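Local coordinates for protein LAO/AO transport system kinase (Escherichia coli, PDB 2P67) that belongs to the MeaB-like family of P-loop NTPase-fold proteins and carries the name of a transport system kinase, at residues Leu292-Thr305 against Arg317-Thr329. Numbering follows the deposited sequence. Where two conformers were deposited one is given.
Sequences LFANEDFDRYYRQT and RTGLRQLSEFIQT
The L323 side chain sits as a knob in a hole formed by F298, Y301, Y302 and T305, its CD2 at the ring edges of Y301 and Y302; L323 CD2 lies 3.8 Å from Y302 CD1. One turn on, I327 extends this packed side, its CG1 3.5 Å from F298 CE1, while L292 crosses I327 at about a right angle and places CG over one face of the F298 ring, toward its rim. At the G319 end, T305 CG2 packs 3.7 Å from G319 O. These contacts join the antiparallel helices 296-310 and 316-328 (segment axes at 168°) into a C-terminal helical hairpin, remote from the parallel-sheet P-loop domain; R281 of the second subunit packs on Y302. On the more open side, Y301 and F326 run antiparallel over one another as an offset stack, centroids 4.5 Å apart, with F326 CD1 over the Y301 face. A water links Y301 OH to Q322 O, donating to the carbonyl. From here the extended Q322 chain reaches in to the buried T305 hydroxyl, NE2 donating to T305 OG1 (3.1 Å), which lies in the amide plane of Q322; T305 OG1 donates in turn to Y301 O, which fixes the rotation of the T305 hydroxyl.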
# COMPACT_ATOMS: atom_id res chain seq x y z
N LEU A 292 19.24 6.04 -10.42
CA LEU A 292 19.10 5.21 -11.61
C LEU A 292 18.09 5.78 -12.61
O LEU A 292 18.42 6.01 -13.77
CB LEU A 292 18.69 3.78 -11.21
CG LEU A 292 18.55 2.75 -12.32
CD1 LEU A 292 19.90 2.47 -12.97
CD2 LEU A 292 17.94 1.47 -11.76
N PHE A 293 16.87 6.04 -12.15
CA PHE A 293 15.79 6.51 -13.02
C PHE A 293 15.95 7.98 -13.43
O PHE A 293 15.30 8.45 -14.37
CB PHE A 293 14.42 6.21 -12.41
CG PHE A 293 14.05 4.74 -12.45
CD1 PHE A 293 14.52 3.87 -11.47
CD2 PHE A 293 13.27 4.24 -13.48
CE1 PHE A 293 14.20 2.50 -11.52
CE2 PHE A 293 12.94 2.88 -13.54
CZ PHE A 293 13.40 2.01 -12.56
N ALA A 294 16.84 8.70 -12.74
CA ALA A 294 17.21 10.06 -13.12
C ALA A 294 18.22 10.05 -14.26
O ALA A 294 18.17 10.91 -15.15
CB ALA A 294 17.76 10.84 -11.92
N ASN A 295 19.14 9.09 -14.23
CA ASN A 295 20.13 8.92 -15.28
C ASN A 295 19.50 9.04 -16.68
O ASN A 295 18.52 8.34 -17.00
CB ASN A 295 20.85 7.58 -15.12
CG ASN A 295 22.08 7.48 -16.00
OD1 ASN A 295 23.12 8.05 -15.69
ND2 ASN A 295 21.96 6.74 -17.10
N GLU A 296 20.04 9.94 -17.50
CA GLU A 296 19.46 10.26 -18.79
C GLU A 296 19.52 9.07 -19.75
O GLU A 296 18.57 8.83 -20.50
CB GLU A 296 20.17 11.47 -19.40
CG GLU A 296 19.27 12.39 -20.21
CD GLU A 296 20.05 13.19 -21.24
OE1 GLU A 296 21.05 13.84 -20.86
OE2 GLU A 296 19.66 13.17 -22.43
N ASP A 297 20.62 8.33 -19.71
CA ASP A 297 20.80 7.16 -20.55
C ASP A 297 19.87 6.02 -20.14
O ASP A 297 19.28 5.35 -21.01
CB ASP A 297 22.25 6.67 -20.51
CG ASP A 297 23.18 7.57 -21.30
OD1 ASP A 297 22.71 8.30 -22.21
OD2 ASP A 297 24.40 7.54 -21.02
N PHE A 298 19.75 5.79 -18.84
CA PHE A 298 18.90 4.71 -18.36
C PHE A 298 17.42 5.03 -18.58
O PHE A 298 16.65 4.14 -18.93
CB PHE A 298 19.14 4.37 -16.88
CG PHE A 298 18.24 3.27 -16.40
CD1 PHE A 298 18.53 1.94 -16.70
CD2 PHE A 298 17.08 3.56 -15.70
CE1 PHE A 298 17.68 0.90 -16.28
CE2 PHE A 298 16.22 2.53 -15.28
CZ PHE A 298 16.53 1.21 -15.57
N ASP A 299 17.03 6.27 -18.33
CA ASP A 299 15.65 6.71 -18.54
C ASP A 299 15.23 6.47 -19.98
O ASP A 299 14.11 6.01 -20.25
CB ASP A 299 15.50 8.20 -18.17
CG ASP A 299 14.14 8.76 -18.57
OD1 ASP A 299 13.12 8.33 -18.00
OD2 ASP A 299 14.10 9.61 -19.48
N ARG A 300 16.13 6.78 -20.91
CA ARG A 300 15.89 6.60 -22.34
C ARG A 300 15.70 5.12 -22.69
O ARG A 300 14.70 4.75 -23.30
CB ARG A 300 17.05 7.21 -23.14
CG ARG A 300 17.00 6.99 -24.66
CD ARG A 300 17.96 7.92 -25.40
NE ARG A 300 17.59 9.33 -25.24
CZ ARG A 300 18.33 10.25 -24.61
NH1 ARG A 300 19.50 9.93 -24.06
NH2 ARG A 300 17.89 11.50 -24.52
N TYR A 301 16.65 4.28 -22.26
CA TYR A 301 16.60 2.85 -22.49
C TYR A 301 15.39 2.19 -21.82
O TYR A 301 14.76 1.29 -22.40
CB TYR A 301 17.88 2.20 -21.97
CG TYR A 301 18.06 0.78 -22.44
CD1 TYR A 301 18.55 0.51 -23.71
CD2 TYR A 301 17.75 -0.30 -21.61
CE1 TYR A 301 18.72 -0.78 -24.16
CE2 TYR A 301 17.91 -1.61 -22.05
CZ TYR A 301 18.41 -1.84 -23.33
OH TYR A 301 18.58 -3.11 -23.79
N TYR A 302 15.07 2.65 -20.61
CA TYR A 302 13.88 2.18 -19.90
C TYR A 302 12.59 2.48 -20.68
O TYR A 302 11.73 1.61 -20.83
CB TYR A 302 13.82 2.78 -18.48
CG TYR A 302 12.63 2.30 -17.69
CD1 TYR A 302 12.62 1.03 -17.12
CD2 TYR A 302 11.52 3.12 -17.51
CE1 TYR A 302 11.51 0.57 -16.40
CE2 TYR A 302 10.41 2.67 -16.79
CZ TYR A 302 10.41 1.39 -16.25
OH TYR A 302 9.32 0.96 -15.53
N ARG A 303 12.48 3.71 -21.19
CA ARG A 303 11.28 4.12 -21.92
C ARG A 303 11.15 3.38 -23.25
O ARG A 303 10.05 3.01 -23.63
CB ARG A 303 11.22 5.64 -22.10
CG ARG A 303 10.89 6.41 -20.81
CD ARG A 303 10.75 7.92 -21.05
NE ARG A 303 12.05 8.59 -21.15
CZ ARG A 303 12.57 9.08 -22.28
NH1 ARG A 303 13.77 9.66 -22.26
NH2 ARG A 303 11.91 9.00 -23.43
N GLN A 304 12.27 3.16 -23.94
CA GLN A 304 12.28 2.36 -25.17
C GLN A 304 11.90 0.89 -24.92
O GLN A 304 11.23 0.27 -25.74
CB GLN A 304 13.64 2.46 -25.89
CG GLN A 304 13.94 3.84 -26.50
CD GLN A 304 12.82 4.38 -27.40
OE1 GLN A 304 12.33 5.49 -27.18
NE2 GLN A 304 12.42 3.62 -28.41
N THR A 305 12.34 0.36 -23.78
CA THR A 305 11.98 -1.00 -23.39
C THR A 305 10.48 -1.09 -23.10
O THR A 305 9.82 -1.97 -23.63
CB THR A 305 12.78 -1.48 -22.17
OG1 THR A 305 14.17 -1.44 -22.48
CG2 THR A 305 12.34 -2.89 -21.76
N ARG A 317 9.46 -10.75 -19.87
CA ARG A 317 10.69 -11.46 -19.49
C ARG A 317 11.93 -10.82 -20.14
O ARG A 317 12.90 -10.49 -19.47
CB ARG A 317 10.61 -12.94 -19.89
CG ARG A 317 11.91 -13.70 -19.66
CD ARG A 317 11.89 -15.04 -20.36
NE ARG A 317 11.05 -15.98 -19.62
CZ ARG A 317 11.25 -17.29 -19.60
NH1 ARG A 317 12.27 -17.81 -20.28
NH2 ARG A 317 10.44 -18.06 -18.91
N THR A 318 11.87 -10.66 -21.47
CA THR A 318 12.98 -10.10 -22.23
C THR A 318 13.18 -8.65 -21.86
O THR A 318 14.32 -8.21 -21.69
CB THR A 318 12.79 -10.29 -23.75
OG1 THR A 318 12.88 -11.67 -24.04
CG2 THR A 318 13.90 -9.59 -24.53
N GLY A 319 12.08 -7.91 -21.71
CA GLY A 319 12.16 -6.53 -21.25
C GLY A 319 12.98 -6.43 -19.97
O GLY A 319 13.91 -5.60 -19.85
N LEU A 320 12.64 -7.28 -19.01
CA LEU A 320 13.31 -7.29 -17.71
C LEU A 320 14.79 -7.65 -17.83
O LEU A 320 15.64 -6.95 -17.29
CB LEU A 320 12.60 -8.23 -16.73
CG LEU A 320 13.16 -8.29 -15.31
CD1 LEU A 320 12.98 -6.95 -14.59
CD2 LEU A 320 12.50 -9.41 -14.52
N ARG A 321 15.08 -8.74 -18.54
CA ARG A 321 16.46 -9.19 -18.73
C ARG A 321 17.36 -8.10 -19.29
O ARG A 321 18.46 -7.85 -18.79
CB ARG A 321 16.52 -10.44 -19.62
CG ARG A 321 17.91 -11.04 -19.77
CD ARG A 321 17.91 -12.24 -20.70
NE ARG A 321 17.53 -11.88 -22.07
CZ ARG A 321 16.37 -12.18 -22.65
NH1 ARG A 321 15.43 -12.86 -21.99
NH2 ARG A 321 16.15 -11.81 -23.90
N GLN A 322 16.90 -7.43 -20.35
CA GLN A 322 17.73 -6.42 -20.98
C GLN A 322 17.88 -5.17 -20.12
O GLN A 322 18.93 -4.53 -20.15
CB GLN A 322 17.22 -6.08 -22.38
CG GLN A 322 15.94 -5.30 -22.46
CD GLN A 322 15.52 -5.07 -23.90
OE1 GLN A 322 15.79 -5.90 -24.77
NE2 GLN A 322 14.88 -3.93 -24.16
N LEU A 323 16.86 -4.83 -19.33
CA LEU A 323 17.03 -3.78 -18.34
C LEU A 323 18.11 -4.16 -17.32
O LEU A 323 18.97 -3.33 -17.00
CB LEU A 323 15.71 -3.43 -17.65
CG LEU A 323 14.76 -2.59 -18.50
CD1 LEU A 323 13.36 -2.63 -17.88
CD2 LEU A 323 15.29 -1.17 -18.69
N SER A 324 18.08 -5.40 -16.85
CA SER A 324 19.06 -5.91 -15.88
C SER A 324 20.47 -5.87 -16.44
O SER A 324 21.41 -5.43 -15.77
CB SER A 324 18.73 -7.35 -15.48
OG SER A 324 17.53 -7.40 -14.72
N GLU A 325 20.63 -6.34 -17.68
CA GLU A 325 21.92 -6.30 -18.36
C GLU A 325 22.43 -4.87 -18.53
O GLU A 325 23.61 -4.60 -18.29
CB GLU A 325 21.84 -7.00 -19.73
CG GLU A 325 21.60 -8.50 -19.62
CD GLU A 325 21.48 -9.21 -20.97
OE1 GLU A 325 21.34 -8.54 -22.03
OE2 GLU A 325 21.53 -10.45 -20.97
N PHE A 326 21.55 -3.95 -18.94
CA PHE A 326 21.91 -2.54 -19.06
C PHE A 326 22.43 -2.00 -17.73
O PHE A 326 23.46 -1.31 -17.70
CB PHE A 326 20.74 -1.70 -19.56
CG PHE A 326 21.12 -0.27 -19.88
CD1 PHE A 326 21.46 0.09 -21.19
CD2 PHE A 326 21.11 0.71 -18.89
CE1 PHE A 326 21.80 1.41 -21.49
CE2 PHE A 326 21.45 2.03 -19.19
CZ PHE A 326 21.79 2.38 -20.50
N ILE A 327 21.74 -2.33 -16.63
CA ILE A 327 22.14 -1.90 -15.29
C ILE A 327 23.50 -2.48 -14.85
O ILE A 327 24.35 -1.74 -14.36
CB ILE A 327 21.03 -2.17 -14.24
CG1 ILE A 327 19.84 -1.25 -14.51
CG2 ILE A 327 21.55 -1.98 -12.81
CD1 ILE A 327 18.52 -1.81 -14.06
N GLN A 328 23.69 -3.79 -15.05
CA GLN A 328 24.95 -4.47 -14.71
C GLN A 328 26.13 -3.88 -15.48
O GLN A 328 27.20 -3.69 -14.91
CB GLN A 328 24.87 -5.97 -15.01
CG GLN A 328 23.77 -6.73 -14.28
CD GLN A 328 23.79 -6.49 -12.79
OE1 GLN A 328 24.81 -6.68 -12.13
NE2 GLN A 328 22.64 -6.07 -12.24
N THR A 329 25.90 -3.60 -16.76
CA THR A 329 26.88 -2.99 -17.65
C THR A 329 26.79 -1.47 -17.51
O THR A 329 27.73 -0.75 -17.87
CB THR A 329 26.59 -3.40 -19.12
OG1 THR A 329 26.45 -4.82 -19.19
CG2 THR A 329 27.70 -2.96 -20.07
O HOH W 1 20.55 -4.42 -22.26